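Local coordinates for protein polyhedrin (Operophtera brumata cypovirus 19, PDB 5A99) that forms the crystalline matrix of the viral occlusion bodies, the polyhedra, which probably shelter cypovirus particles outside the insect host, at residues R25-L37 with I185-L199. Numbering follows the deposited sequence.
Sequences RQYSRDSYIYAHL and ISFAVQRANRDGAGL
Strands 33-37 and 185-190 belong to two different sheets and face each other nearly antiparallel, their axes 8.1 Å apart at closest approach and 163° between directions, as in a beta sandwich. Ile33, Ala35 and Leu37 meet Ile185, Phe187, Val189 and Arg191 in the layer between the sheets. Leu37 CD2 meets Ile185 CG2 end to end at 3.7 Å, while Phe187 presents CE1 to Ala35 CB and CE2 to Leu37 CB. Beyond the strands, Arg191 rises into the two consecutive type I turns of 25-31. Its NH1 donates to Gln26 O at 2.9 Å, with the acceptor almost in the guanidinium plane; NH2 lies 2.9 Å from Ser31 O, and NE hydrogen-bonds Pro54 O. Ile33 CG2 packs on Arg191 CB (3.8 Å), on the side of the guanidinium away from Arg29 CA, which sits over its centre, while the bend at chi3 (35°) turns the guanidinium into the turns. Leu199 CD2 sits 3.8 Å above the centre of the Arg29 guanidinium, and a water joins Arg29 NE to Ala192 O. The contact illustrates a general principle: where an apolar layer ends, backbone carbonyls from separate chain segments probably offset the cost of burying a positive charge.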
loop_
_atom_site.group_PDB
_atom_site.type_symbol
_atom_site.label_atom_id
_atom_site.label_comp_id
_atom_site.label_asym_id
_atom_site.label_seq_id
_atom_site.Cartn_x
_atom_site.Cartn_y
_atom_site.Cartn_z
ATOM N N ARG A 25 1.785 -20.854 20.665
ATOM C CA ARG A 25 1.214 -20.625 19.329
ATOM C C ARG A 25 2.073 -19.675 18.510
ATOM O O ARG A 25 2.176 -19.813 17.295
ATOM C CB ARG A 25 -0.194 -20.048 19.406
ATOM C CG ARG A 25 -0.851 -19.742 18.043
ATOM C CD ARG A 25 -2.369 -19.951 18.107
ATOM N NE ARG A 25 -2.713 -21.362 18.355
ATOM C CZ ARG A 25 -3.949 -21.848 18.446
ATOM N NH1 ARG A 25 -5.002 -21.051 18.301
ATOM N NH2 ARG A 25 -4.135 -23.144 18.678
ATOM N N GLN A 26 2.680 -18.711 19.195
ATOM C CA GLN A 26 3.505 -17.694 18.541
ATOM C C GLN A 26 4.610 -18.293 17.685
ATOM O O GLN A 26 5.111 -17.631 16.773
ATOM C CB GLN A 26 4.153 -16.788 19.588
ATOM C CG GLN A 26 5.122 -17.528 20.525
ATOM C CD GLN A 26 5.965 -16.592 21.391
ATOM O OE1 GLN A 26 5.771 -15.379 21.392
ATOM N NE2 GLN A 26 6.905 -17.164 22.129
ATOM N N TYR A 27 5.036 -19.516 18.014
ATOM C CA TYR A 27 6.079 -20.197 17.244
ATOM C C TYR A 27 5.548 -20.777 15.942
ATOM O O TYR A 27 6.314 -21.055 15.031
ATOM C CB TYR A 27 6.721 -21.317 18.053
ATOM C CG TYR A 27 7.515 -20.842 19.246
ATOM C CD1 TYR A 27 8.727 -20.173 19.081
ATOM C CD2 TYR A 27 7.058 -21.069 20.537
ATOM C CE1 TYR A 27 9.460 -19.738 20.183
ATOM C CE2 TYR A 27 7.783 -20.639 21.645
ATOM C CZ TYR A 27 8.983 -19.973 21.461
ATOM O OH TYR A 27 9.708 -19.546 22.551
ATOM N N SER A 28 4.242 -20.979 15.858
ATOM C CA SER A 28 3.639 -21.446 14.613
ATOM C C SER A 28 3.692 -20.380 13.532
ATOM O O SER A 28 3.386 -19.215 13.789
ATOM C CB SER A 28 2.185 -21.860 14.814
ATOM O OG SER A 28 1.603 -22.185 13.558
ATOM N N ARG A 29 4.078 -20.790 12.324
ATOM C CA ARG A 29 4.097 -19.873 11.190
ATOM C C ARG A 29 2.686 -19.433 10.818
ATOM O O ARG A 29 2.514 -18.531 10.012
ATOM C CB ARG A 29 4.793 -20.505 9.981
ATOM C CG ARG A 29 6.295 -20.261 9.958
ATOM C CD ARG A 29 7.052 -21.203 10.888
ATOM N NE ARG A 29 8.486 -21.175 10.582
ATOM C CZ ARG A 29 9.116 -22.054 9.809
ATOM N NH1 ARG A 29 8.463 -23.071 9.277
ATOM N NH2 ARG A 29 10.417 -21.925 9.585
ATOM N N ASP A 30 1.681 -20.068 11.413
ATOM C CA ASP A 30 0.291 -19.712 11.150
ATOM C C ASP A 30 -0.307 -18.886 12.276
ATOM O O ASP A 30 -1.524 -18.814 12.424
ATOM C CB ASP A 30 -0.548 -20.971 10.946
ATOM C CG ASP A 30 0.065 -21.913 9.943
ATOM O OD1 ASP A 30 0.499 -21.446 8.856
ATOM O OD2 ASP A 30 0.132 -23.116 10.260
ATOM N N SER A 31 0.555 -18.275 13.073
ATOM C CA SER A 31 0.120 -17.283 14.043
ATOM C C SER A 31 0.578 -15.923 13.531
ATOM O O SER A 31 1.135 -15.821 12.443
ATOM C CB SER A 31 0.702 -17.570 15.434
ATOM O OG SER A 31 2.088 -17.305 15.495
ATOM N N TYR A 32 0.359 -14.885 14.322
ATOM C CA TYR A 32 0.710 -13.543 13.896
ATOM C C TYR A 32 1.898 -12.930 14.633
ATOM O O TYR A 32 2.179 -13.244 15.794
ATOM C CB TYR A 32 -0.499 -12.625 14.048
ATOM C CG TYR A 32 -1.444 -12.737 12.882
ATOM C CD1 TYR A 32 -2.401 -13.736 12.846
ATOM C CD2 TYR A 32 -1.363 -11.865 11.811
ATOM C CE1 TYR A 32 -3.263 -13.857 11.782
ATOM C CE2 TYR A 32 -2.213 -11.974 10.743
ATOM C CZ TYR A 32 -3.166 -12.980 10.733
ATOM O OH TYR A 32 -4.037 -13.111 9.690
ATOM N N ILE A 33 2.593 -12.041 13.937
ATOM C CA ILE A 33 3.468 -11.104 14.611
ATOM C C ILE A 33 2.775 -9.757 14.510
ATOM O O ILE A 33 2.023 -9.486 13.555
ATOM C CB ILE A 33 4.907 -11.057 14.037
ATOM C CG1 ILE A 33 4.894 -10.801 12.537
ATOM C CG2 ILE A 33 5.641 -12.343 14.347
ATOM C CD1 ILE A 33 6.289 -10.652 11.937
ATOM N N TYR A 34 3.003 -8.935 15.524
ATOM C CA TYR A 34 2.306 -7.665 15.651
ATOM C C TYR A 34 3.304 -6.540 15.846
ATOM O O TYR A 34 4.335 -6.697 16.513
ATOM C CB TYR A 34 1.310 -7.692 16.824
ATOM C CG TYR A 34 0.239 -8.733 16.677
ATOM C CD1 TYR A 34 -0.876 -8.501 15.883
ATOM C CD2 TYR A 34 0.341 -9.957 17.324
ATOM C CE1 TYR A 34 -1.850 -9.455 15.736
ATOM C CE2 TYR A 34 -0.630 -10.913 17.185
ATOM C CZ TYR A 34 -1.730 -10.653 16.401
ATOM O OH TYR A 34 -2.699 -11.612 16.263
ATOM N N ALA A 35 2.975 -5.407 15.238
ATOM C CA ALA A 35 3.736 -4.183 15.376
ATOM C C ALA A 35 2.760 -3.029 15.617
ATOM O O ALA A 35 1.926 -2.719 14.763
ATOM C CB ALA A 35 4.570 -3.937 14.132
ATOM N N HIS A 36 2.867 -2.411 16.788
ATOM C CA HIS A 36 2.017 -1.283 17.150
ATOM C C HIS A 36 2.815 -0.000 17.151
ATOM O O HIS A 36 3.872 0.082 17.774
ATOM C CB HIS A 36 1.427 -1.468 18.541
ATOM C CG HIS A 36 0.218 -2.350 18.581
ATOM N ND1 HIS A 36 0.295 -3.697 18.845
ATOM C CD2 HIS A 36 -1.099 -2.070 18.419
ATOM C CE1 HIS A 36 -0.920 -4.218 18.831
ATOM N NE2 HIS A 36 -1.783 -3.253 18.564
ATOM N N LEU A 37 2.297 1.007 16.464
ATOM C CA LEU A 37 2.840 2.337 16.585
ATOM C C LEU A 37 1.805 3.148 17.353
ATOM O O LEU A 37 0.692 3.380 16.871
ATOM C CB LEU A 37 3.130 2.934 15.208
ATOM C CG LEU A 37 3.665 4.367 15.200
ATOM C CD1 LEU A 37 4.872 4.524 16.111
ATOM C CD2 LEU A 37 4.005 4.794 13.763
ATOM N N ILE A 185 7.598 8.008 9.705
ATOM C CA ILE A 185 7.993 6.809 10.429
ATOM C C ILE A 185 7.973 5.549 9.575
ATOM O O ILE A 185 6.969 5.237 8.927
ATOM C CB ILE A 185 7.126 6.613 11.676
ATOM C CG1 ILE A 185 7.429 7.705 12.711
ATOM C CG2 ILE A 185 7.383 5.263 12.305
ATOM C CD1 ILE A 185 6.421 7.761 13.823
ATOM N N SER A 186 9.108 4.848 9.580
ATOM C CA SER A 186 9.277 3.566 8.897
ATOM C C SER A 186 9.681 2.472 9.906
ATOM O O SER A 186 10.476 2.722 10.812
ATOM C CB SER A 186 10.345 3.679 7.800
ATOM O OG SER A 186 10.074 4.786 6.956
ATOM N N PHE A 187 9.124 1.271 9.761
ATOM C CA PHE A 187 9.589 0.137 10.553
ATOM C C PHE A 187 9.394 -1.205 9.840
ATOM O O PHE A 187 8.703 -1.308 8.824
ATOM C CB PHE A 187 8.960 0.138 11.955
ATOM C CG PHE A 187 7.467 0.030 11.958
ATOM C CD1 PHE A 187 6.845 -1.185 11.733
ATOM C CD2 PHE A 187 6.682 1.140 12.209
ATOM C CE1 PHE A 187 5.465 -1.295 11.742
ATOM C CE2 PHE A 187 5.304 1.040 12.230
ATOM C CZ PHE A 187 4.693 -0.179 11.988
ATOM N N ALA A 188 10.072 -2.214 10.359
ATOM C CA ALA A 188 9.993 -3.553 9.811
ATOM C C ALA A 188 10.308 -4.549 10.896
ATOM O O ALA A 188 11.043 -4.259 11.844
ATOM C CB ALA A 188 10.954 -3.725 8.676
ATOM N N VAL A 189 9.739 -5.732 10.738
ATOM C CA VAL A 189 10.039 -6.847 11.603
ATOM C C VAL A 189 9.506 -8.121 10.947
ATOM O O VAL A 189 8.443 -8.101 10.331
ATOM C CB VAL A 189 9.430 -6.650 13.009
ATOM C CG1 VAL A 189 7.943 -6.362 12.936
ATOM C CG2 VAL A 189 9.703 -7.863 13.883
ATOM N N GLN A 190 10.256 -9.215 11.076
ATOM C CA GLN A 190 9.814 -10.514 10.577
ATOM C C GLN A 190 9.756 -11.492 11.739
ATOM O O GLN A 190 10.354 -11.249 12.805
ATOM C CB GLN A 190 10.772 -11.044 9.490
ATOM C CG GLN A 190 12.155 -11.365 10.000
ATOM C CD GLN A 190 13.035 -12.078 8.975
ATOM O OE1 GLN A 190 12.635 -12.314 7.828
ATOM N NE2 GLN A 190 14.247 -12.436 9.396
ATOM N N ARG A 191 9.054 -12.604 11.543
ATOM C CA ARG A 191 9.019 -13.634 12.571
ATOM C C ARG A 191 10.365 -14.332 12.583
ATOM O O ARG A 191 11.036 -14.413 11.549
ATOM C CB ARG A 191 7.888 -14.655 12.354
ATOM C CG ARG A 191 8.216 -15.833 11.443
ATOM C CD ARG A 191 7.184 -16.984 11.569
ATOM N NE ARG A 191 5.817 -16.515 11.802
ATOM C CZ ARG A 191 5.178 -16.615 12.965
ATOM N NH1 ARG A 191 5.760 -17.186 14.012
ATOM N NH2 ARG A 191 3.956 -16.149 13.088
ATOM N N ALA A 192 10.743 -14.834 13.752
ATOM C CA ALA A 192 11.990 -15.564 13.922
ATOM C C ALA A 192 12.001 -16.846 13.098
ATOM O O ALA A 192 11.037 -17.603 13.089
ATOM C CB ALA A 192 12.197 -15.899 15.397
ATOM N N ASN A 193 13.111 -17.100 12.419
ATOM C CA ASN A 193 13.326 -18.407 11.826
ATOM C C ASN A 193 14.719 -18.914 12.186
ATOM O O ASN A 193 15.730 -18.398 11.709
ATOM C CB ASN A 193 13.122 -18.374 10.312
ATOM C CG ASN A 193 13.161 -19.763 9.705
ATOM O OD1 ASN A 193 13.449 -20.740 10.397
ATOM N ND2 ASN A 193 12.860 -19.860 8.415
ATOM N N ARG A 194 14.757 -19.921 13.052
ATOM C CA ARG A 194 16.006 -20.426 13.595
ATOM C C ARG A 194 16.499 -21.631 12.797
ATOM O O ARG A 194 17.608 -22.131 13.033
ATOM C CB ARG A 194 15.807 -20.822 15.052
ATOM C CG ARG A 194 15.264 -19.688 15.908
ATOM C CD ARG A 194 14.612 -20.196 17.163
ATOM N NE ARG A 194 14.058 -19.112 17.976
ATOM C CZ ARG A 194 12.818 -18.643 17.856
ATOM N NH1 ARG A 194 11.987 -19.151 16.949
ATOM N NH2 ARG A 194 12.404 -17.661 18.640
ATOM N N ASP A 195 15.671 -22.088 11.855
ATOM C CA ASP A 195 16.023 -23.225 11.006
ATOM C C ASP A 195 16.519 -22.828 9.615
ATOM O O ASP A 195 16.525 -21.651 9.250
ATOM C CB ASP A 195 14.849 -24.194 10.928
ATOM C CG ASP A 195 14.417 -24.683 12.301
ATOM O OD1 ASP A 195 15.287 -24.839 13.188
ATOM O OD2 ASP A 195 13.211 -24.901 12.511
ATOM N N GLY A 196 16.972 -23.821 8.853
ATOM C CA GLY A 196 17.682 -23.566 7.610
ATOM C C GLY A 196 16.802 -23.067 6.468
ATOM O O GLY A 196 17.211 -22.202 5.686
ATOM N N ALA A 197 15.592 -23.609 6.377
ATOM C CA ALA A 197 14.696 -23.326 5.261
ATOM C C ALA A 197 13.976 -21.989 5.431
ATOM O O ALA A 197 13.053 -21.862 6.244
ATOM C CB ALA A 197 13.684 -24.448 5.104
ATOM N N GLY A 198 14.403 -21.000 4.656
ATOM C CA GLY A 198 13.846 -19.667 4.744
ATOM C C GLY A 198 12.437 -19.555 4.187
ATOM O O GLY A 198 12.084 -20.220 3.205
ATOM N N LEU A 199 11.645 -18.688 4.812
ATOM C CA LEU A 199 10.256 -18.467 4.419
ATOM C C LEU A 199 10.161 -17.638 3.152
ATOM O O LEU A 199 9.072 -17.407 2.636
ATOM C CB LEU A 199 9.470 -17.801 5.548
ATOM C CG LEU A 199 9.393 -18.660 6.813
ATOM C CD1 LEU A 199 8.378 -18.098 7.789
ATOM C CD2 LEU A 199 9.057 -20.129 6.497
HETATM O O HOH W 1 9.988 -18.872 10.621
HETATM O O HOH W 2 11.354 -23.152 7.551
HETATM O O HOH W 3 10.479 -20.887 12.866
#